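Local coordinates for ESX secretion system protein EccC (Thermomonospora curvata, PDB 4NH0) that forms part of the ESX (type VII) secretion machinery that exports EsxA and EsxB, and is a weak ATPase that might serve as the translocase subunit, at residues D937-D949 against A1067-M1080. Residues are numbered along the deposited sequence; the frame is centred on the assembly and turned at random.
Sequences DFNTDPHFLVFGD and ARDIGLHLIIARSM
Strands 944-947 and 1072-1078 pair in parallel, their axes 5.0 Å apart and 5° from parallel. Leu1074 O takes Phe944 N at 2.9 Å; Phe944 O then receives Ile1076 N, Ile1076 O receives Val946 N, and Val946 O receives Arg1078 N. A weak bond from Gly948 N to Arg1078 O ends the ladder at Gly948, which probably opens the P-loop whose Glu951 to Asn956 bind ATP.

Two histidines continue the pairing at the other end. With CG anti to its carbonyl carbon (chi1 -62°), the His1073 ring turns toward the Pro942 loop, and ND1 donates to Pro942 O at 2.8 Å, in the carbonyl plane and on a lone pair. Phe938 CB lies over one face of this imidazole, and Glu1039 pairs with its NE2. An alanine here would probably leave Pro942 O without this donor and Phe938 CB without the ring face it packs on. His943 ND1 accepts a weak bond from Leu1074 N at its ring edge, while NE2 lies 3.4 Å from Ala1067 CB and bonds weakly to Leu1064 O.

Leu945 CD1 reaches its register partner Ile1076 at CB (3.7 Å), and Val946 CG1 meets Ala1077 CB. From the preceding loop, Phe938 crosses Ile1075 at about a right angle, CZ against CD1. Phe947 CE1 rests on Arg1078 CD at 3.9 Å, while that guanidinium bonds to Gly1081 O. Thr940 O sits over the centre of the Arg1068 guanidinium; Asp941 OD1 is a long, charge-only partner of its NH2 at 3.9 Å.

Both strands are central in the third FtsK domain's sheet, flanked by strands 1102-1104 and 1039-1045. Helix 954-968 packs on Phe944, Val946, Ile1075 and Ala1077; helix 1090-1097 covers Leu945, Ile1076 and Arg1078.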
loop_
_atom_site.group_PDB
_atom_site.type_symbol
_atom_site.label_atom_id
_atom_site.label_comp_id
_atom_site.label_asym_id
_atom_site.label_seq_id
_atom_site.Cartn_x
_atom_site.Cartn_y
_atom_site.Cartn_z
ATOM N N ASP A 937 -46.920 11.827 4.961
ATOM C CA ASP A 937 -48.187 11.702 4.253
ATOM C C ASP A 937 -49.314 11.328 5.210
ATOM O O ASP A 937 -49.452 10.169 5.596
ATOM C CB ASP A 937 -48.067 10.668 3.133
ATOM C CG ASP A 937 -49.319 10.577 2.288
ATOM O OD1 ASP A 937 -49.424 9.628 1.487
ATOM O OD2 ASP A 937 -50.197 11.452 2.426
ATOM N N PHE A 938 -50.123 12.316 5.578
ATOM C CA PHE A 938 -51.189 12.119 6.553
ATOM C C PHE A 938 -52.408 11.404 5.975
ATOM O O PHE A 938 -53.457 11.344 6.613
ATOM C CB PHE A 938 -51.617 13.462 7.146
ATOM C CG PHE A 938 -50.585 14.088 8.037
ATOM C CD1 PHE A 938 -50.252 13.506 9.246
ATOM C CD2 PHE A 938 -49.954 15.264 7.672
ATOM C CE1 PHE A 938 -49.306 14.078 10.071
ATOM C CE2 PHE A 938 -49.007 15.841 8.494
ATOM C CZ PHE A 938 -48.684 15.247 9.694
ATOM N N ASN A 939 -52.272 10.867 4.768
ATOM C CA ASN A 939 -53.328 10.058 4.177
ATOM C C ASN A 939 -53.047 8.578 4.394
ATOM O O ASN A 939 -53.927 7.735 4.226
ATOM C CB ASN A 939 -53.474 10.357 2.684
ATOM C CG ASN A 939 -54.068 11.725 2.419
ATOM O OD1 ASN A 939 -54.817 12.258 3.237
ATOM N ND2 ASN A 939 -53.739 12.300 1.268
ATOM N N THR A 940 -51.810 8.276 4.772
ATOM C CA THR A 940 -51.397 6.904 5.036
ATOM C C THR A 940 -51.298 6.650 6.537
ATOM O O THR A 940 -51.915 5.725 7.062
ATOM C CB THR A 940 -50.048 6.590 4.372
ATOM O OG1 THR A 940 -49.075 7.556 4.785
ATOM C CG2 THR A 940 -50.181 6.636 2.861
ATOM N N ASP A 941 -50.515 7.477 7.221
ATOM C CA ASP A 941 -50.392 7.398 8.670
ATOM C C ASP A 941 -50.815 8.720 9.302
ATOM O O ASP A 941 -50.208 9.758 9.046
ATOM C CB ASP A 941 -48.963 7.039 9.072
ATOM C CG ASP A 941 -48.563 5.648 8.622
ATOM O OD1 ASP A 941 -49.458 4.789 8.477
ATOM O OD2 ASP A 941 -47.355 5.411 8.414
ATOM N N PRO A 942 -51.862 8.681 10.138
ATOM C CA PRO A 942 -52.538 9.872 10.664
ATOM C C PRO A 942 -51.750 10.680 11.696
ATOM O O PRO A 942 -52.008 11.875 11.831
ATOM C CB PRO A 942 -53.800 9.291 11.307
ATOM C CG PRO A 942 -53.426 7.909 11.679
ATOM C CD PRO A 942 -52.496 7.437 10.606
ATOM N N HIS A 943 -50.815 10.059 12.407
ATOM C CA HIS A 943 -50.156 10.738 13.521
ATOM C C HIS A 943 -48.660 10.955 13.310
ATOM O O HIS A 943 -48.053 10.362 12.420
ATOM C CB HIS A 943 -50.377 9.953 14.814
ATOM C CG HIS A 943 -51.809 9.602 15.070
ATOM N ND1 HIS A 943 -52.741 10.530 15.480
ATOM C CD2 HIS A 943 -52.469 8.423 14.974
ATOM C CE1 HIS A 943 -53.914 9.939 15.625
ATOM N NE2 HIS A 943 -53.776 8.661 15.324
ATOM N N PHE A 944 -48.078 11.814 14.141
ATOM C CA PHE A 944 -46.640 12.062 14.129
ATOM C C PHE A 944 -46.160 12.485 15.515
ATOM O O PHE A 944 -46.858 13.199 16.230
ATOM C CB PHE A 944 -46.279 13.130 13.097
ATOM C CG PHE A 944 -44.817 13.477 13.071
ATOM C CD1 PHE A 944 -43.903 12.634 12.464
ATOM C CD2 PHE A 944 -44.357 14.644 13.654
ATOM C CE1 PHE A 944 -42.561 12.947 12.441
ATOM C CE2 PHE A 944 -43.017 14.962 13.633
ATOM C CZ PHE A 944 -42.117 14.113 13.026
ATOM N N LEU A 945 -44.959 12.046 15.882
ATOM C CA LEU A 945 -44.421 12.295 17.215
ATOM C C LEU A 945 -42.927 12.602 17.169
ATOM O O LEU A 945 -42.179 11.949 16.448
ATOM C CB LEU A 945 -44.686 11.084 18.114
ATOM C CG LEU A 945 -44.192 11.125 19.559
ATOM C CD1 LEU A 945 -44.790 12.305 20.300
ATOM C CD2 LEU A 945 -44.532 9.822 20.262
ATOM N N VAL A 946 -42.491 13.594 17.940
ATOM C CA VAL A 946 -41.085 13.987 17.930
ATOM C C VAL A 946 -40.538 14.286 19.330
ATOM O O VAL A 946 -41.126 15.051 20.091
ATOM C CB VAL A 946 -40.863 15.220 17.019
ATOM C CG1 VAL A 946 -41.882 16.307 17.316
ATOM C CG2 VAL A 946 -39.446 15.752 17.160
ATOM N N PHE A 947 -39.411 13.659 19.660
ATOM C CA PHE A 947 -38.719 13.906 20.921
ATOM C C PHE A 947 -37.446 14.712 20.686
ATOM O O PHE A 947 -36.848 14.638 19.613
ATOM C CB PHE A 947 -38.371 12.591 21.622
ATOM C CG PHE A 947 -39.564 11.762 21.997
ATOM C CD1 PHE A 947 -40.195 11.943 23.217
ATOM C CD2 PHE A 947 -40.047 10.789 21.140
ATOM C CE1 PHE A 947 -41.289 11.179 23.567
ATOM C CE2 PHE A 947 -41.139 10.021 21.486
ATOM C CZ PHE A 947 -41.760 10.217 22.701
ATOM N N GLY A 948 -37.026 15.472 21.693
ATOM C CA GLY A 948 -35.808 16.257 21.594
ATOM C C GLY A 948 -35.569 17.135 22.807
ATOM O O GLY A 948 -36.514 17.627 23.420
ATOM N N ASP A 949 -34.301 17.340 23.149
ATOM C CA ASP A 949 -33.944 18.141 24.316
ATOM C C ASP A 949 -34.231 19.623 24.099
ATOM O O ASP A 949 -34.773 20.015 23.067
ATOM C CB ASP A 949 -32.470 17.934 24.682
ATOM C CG ASP A 949 -31.533 18.139 23.503
ATOM O OD1 ASP A 949 -31.711 19.116 22.747
ATOM O OD2 ASP A 949 -30.608 17.317 23.336
ATOM N N ALA A 1067 -58.716 6.807 14.582
ATOM C CA ALA A 1067 -58.427 8.108 13.987
ATOM C C ALA A 1067 -58.383 8.060 12.462
ATOM O O ALA A 1067 -58.426 9.098 11.804
ATOM C CB ALA A 1067 -57.114 8.650 14.525
ATOM N N ARG A 1068 -58.297 6.858 11.906
ATOM C CA ARG A 1068 -58.230 6.699 10.459
ATOM C C ARG A 1068 -59.623 6.722 9.838
ATOM O O ARG A 1068 -59.825 7.293 8.768
ATOM C CB ARG A 1068 -57.507 5.399 10.102
ATOM C CG ARG A 1068 -57.104 5.291 8.643
ATOM C CD ARG A 1068 -56.028 4.237 8.458
ATOM N NE ARG A 1068 -54.898 4.462 9.355
ATOM C CZ ARG A 1068 -53.786 3.735 9.355
ATOM N NH1 ARG A 1068 -53.645 2.731 8.502
ATOM N NH2 ARG A 1068 -52.810 4.014 10.209
ATOM N N ASP A 1069 -60.582 6.104 10.520
ATOM C CA ASP A 1069 -61.964 6.083 10.052
ATOM C C ASP A 1069 -62.619 7.447 10.232
ATOM O O ASP A 1069 -63.650 7.736 9.628
ATOM C CB ASP A 1069 -62.766 5.009 10.786
ATOM C CG ASP A 1069 -62.360 3.604 10.385
ATOM O OD1 ASP A 1069 -61.970 3.409 9.215
ATOM O OD2 ASP A 1069 -62.434 2.696 11.237
ATOM N N ILE A 1070 -62.016 8.280 11.071
ATOM C CA ILE A 1070 -62.471 9.652 11.246
ATOM C C ILE A 1070 -61.390 10.601 10.739
ATOM O O ILE A 1070 -60.429 10.167 10.106
ATOM C CB ILE A 1070 -62.812 9.953 12.717
ATOM C CG1 ILE A 1070 -61.583 9.764 13.604
ATOM C CG2 ILE A 1070 -63.938 9.052 13.192
ATOM C CD1 ILE A 1070 -61.881 9.842 15.086
ATOM N N GLY A 1071 -61.542 11.894 11.006
ATOM C CA GLY A 1071 -60.600 12.877 10.502
ATOM C C GLY A 1071 -59.680 13.445 11.564
ATOM O O GLY A 1071 -59.460 14.654 11.623
ATOM N N LEU A 1072 -59.130 12.569 12.397
ATOM C CA LEU A 1072 -58.300 13.002 13.516
ATOM C C LEU A 1072 -56.812 12.824 13.230
ATOM O O LEU A 1072 -56.396 11.822 12.651
ATOM C CB LEU A 1072 -58.684 12.236 14.783
ATOM C CG LEU A 1072 -57.999 12.649 16.086
ATOM C CD1 LEU A 1072 -58.214 14.126 16.358
ATOM C CD2 LEU A 1072 -58.517 11.810 17.240
ATOM N N HIS A 1073 -56.018 13.808 13.640
ATOM C CA HIS A 1073 -54.570 13.750 13.480
ATOM C C HIS A 1073 -53.866 14.334 14.701
ATOM O O HIS A 1073 -54.214 15.418 15.168
ATOM C CB HIS A 1073 -54.132 14.498 12.221
ATOM C CG HIS A 1073 -54.685 13.928 10.952
ATOM N ND1 HIS A 1073 -54.345 12.676 10.490
ATOM C CD2 HIS A 1073 -55.550 14.442 10.046
ATOM C CE1 HIS A 1073 -54.979 12.441 9.355
ATOM N NE2 HIS A 1073 -55.717 13.496 9.064
ATOM N N LEU A 1074 -52.876 13.611 15.214
ATOM C CA LEU A 1074 -52.115 14.073 16.368
ATOM C C LEU A 1074 -50.675 14.395 15.996
ATOM O O LEU A 1074 -49.940 13.537 15.508
ATOM C CB LEU A 1074 -52.142 13.026 17.484
ATOM C CG LEU A 1074 -53.096 13.292 18.648
ATOM C CD1 LEU A 1074 -52.651 14.517 19.426
ATOM C CD2 LEU A 1074 -54.520 13.464 18.150
ATOM N N ILE A 1075 -50.281 15.642 16.228
ATOM C CA ILE A 1075 -48.913 16.077 15.983
ATOM C C ILE A 1075 -48.319 16.594 17.286
ATOM O O ILE A 1075 -48.660 17.682 17.747
ATOM C CB ILE A 1075 -48.849 17.168 14.903
ATOM C CG1 ILE A 1075 -49.640 16.736 13.668
ATOM C CG2 ILE A 1075 -47.407 17.467 14.535
ATOM C CD1 ILE A 1075 -49.644 17.752 12.559
ATOM N N ILE A 1076 -47.428 15.804 17.877
ATOM C CA ILE A 1076 -46.975 16.048 19.240
ATOM C C ILE A 1076 -45.462 16.220 19.347
ATOM O O ILE A 1076 -44.698 15.473 18.739
ATOM C CB ILE A 1076 -47.413 14.893 20.169
ATOM C CG1 ILE A 1076 -48.932 14.734 20.146
ATOM C CG2 ILE A 1076 -46.936 15.122 21.587
ATOM C CD1 ILE A 1076 -49.432 13.580 20.977
ATOM N N ALA A 1077 -45.041 17.216 20.122
ATOM C CA ALA A 1077 -43.633 17.400 20.452
ATOM C C ALA A 1077 -43.434 17.331 21.961
ATOM O O ALA A 1077 -44.177 17.950 22.720
ATOM C CB ALA A 1077 -43.126 18.719 19.915
ATOM N N ARG A 1078 -42.427 16.580 22.394
ATOM C CA ARG A 1078 -42.151 16.438 23.817
ATOM C C ARG A 1078 -40.666 16.601 24.113
ATOM O O ARG A 1078 -39.819 16.218 23.308
ATOM C CB ARG A 1078 -42.638 15.080 24.325
ATOM C CG ARG A 1078 -42.612 14.950 25.839
ATOM C CD ARG A 1078 -42.891 13.532 26.296
ATOM N NE ARG A 1078 -42.864 13.432 27.752
ATOM C CZ ARG A 1078 -41.764 13.564 28.486
ATOM N NH1 ARG A 1078 -40.599 13.800 27.901
ATOM N NH2 ARG A 1078 -41.828 13.460 29.805
ATOM N N SER A 1079 -40.356 17.170 25.275
ATOM C CA SER A 1079 -38.974 17.328 25.704
ATOM C C SER A 1079 -38.315 15.975 25.932
ATOM O O SER A 1079 -38.975 14.937 25.908
ATOM C CB SER A 1079 -38.894 18.168 26.979
ATOM O OG SER A 1079 -37.549 18.328 27.396
ATOM N N MET A 1080 -37.008 15.993 26.163
ATOM C CA MET A 1080 -36.243 14.762 26.295
ATOM C C MET A 1080 -36.333 14.171 27.698
ATOM O O MET A 1080 -36.321 12.953 27.869
ATOM C CB MET A 1080 -34.781 15.014 25.932
ATOM C CG MET A 1080 -33.985 13.749 25.741
ATOM S SD MET A 1080 -34.757 12.683 24.516
ATOM C CE MET A 1080 -33.947 11.139 24.890
#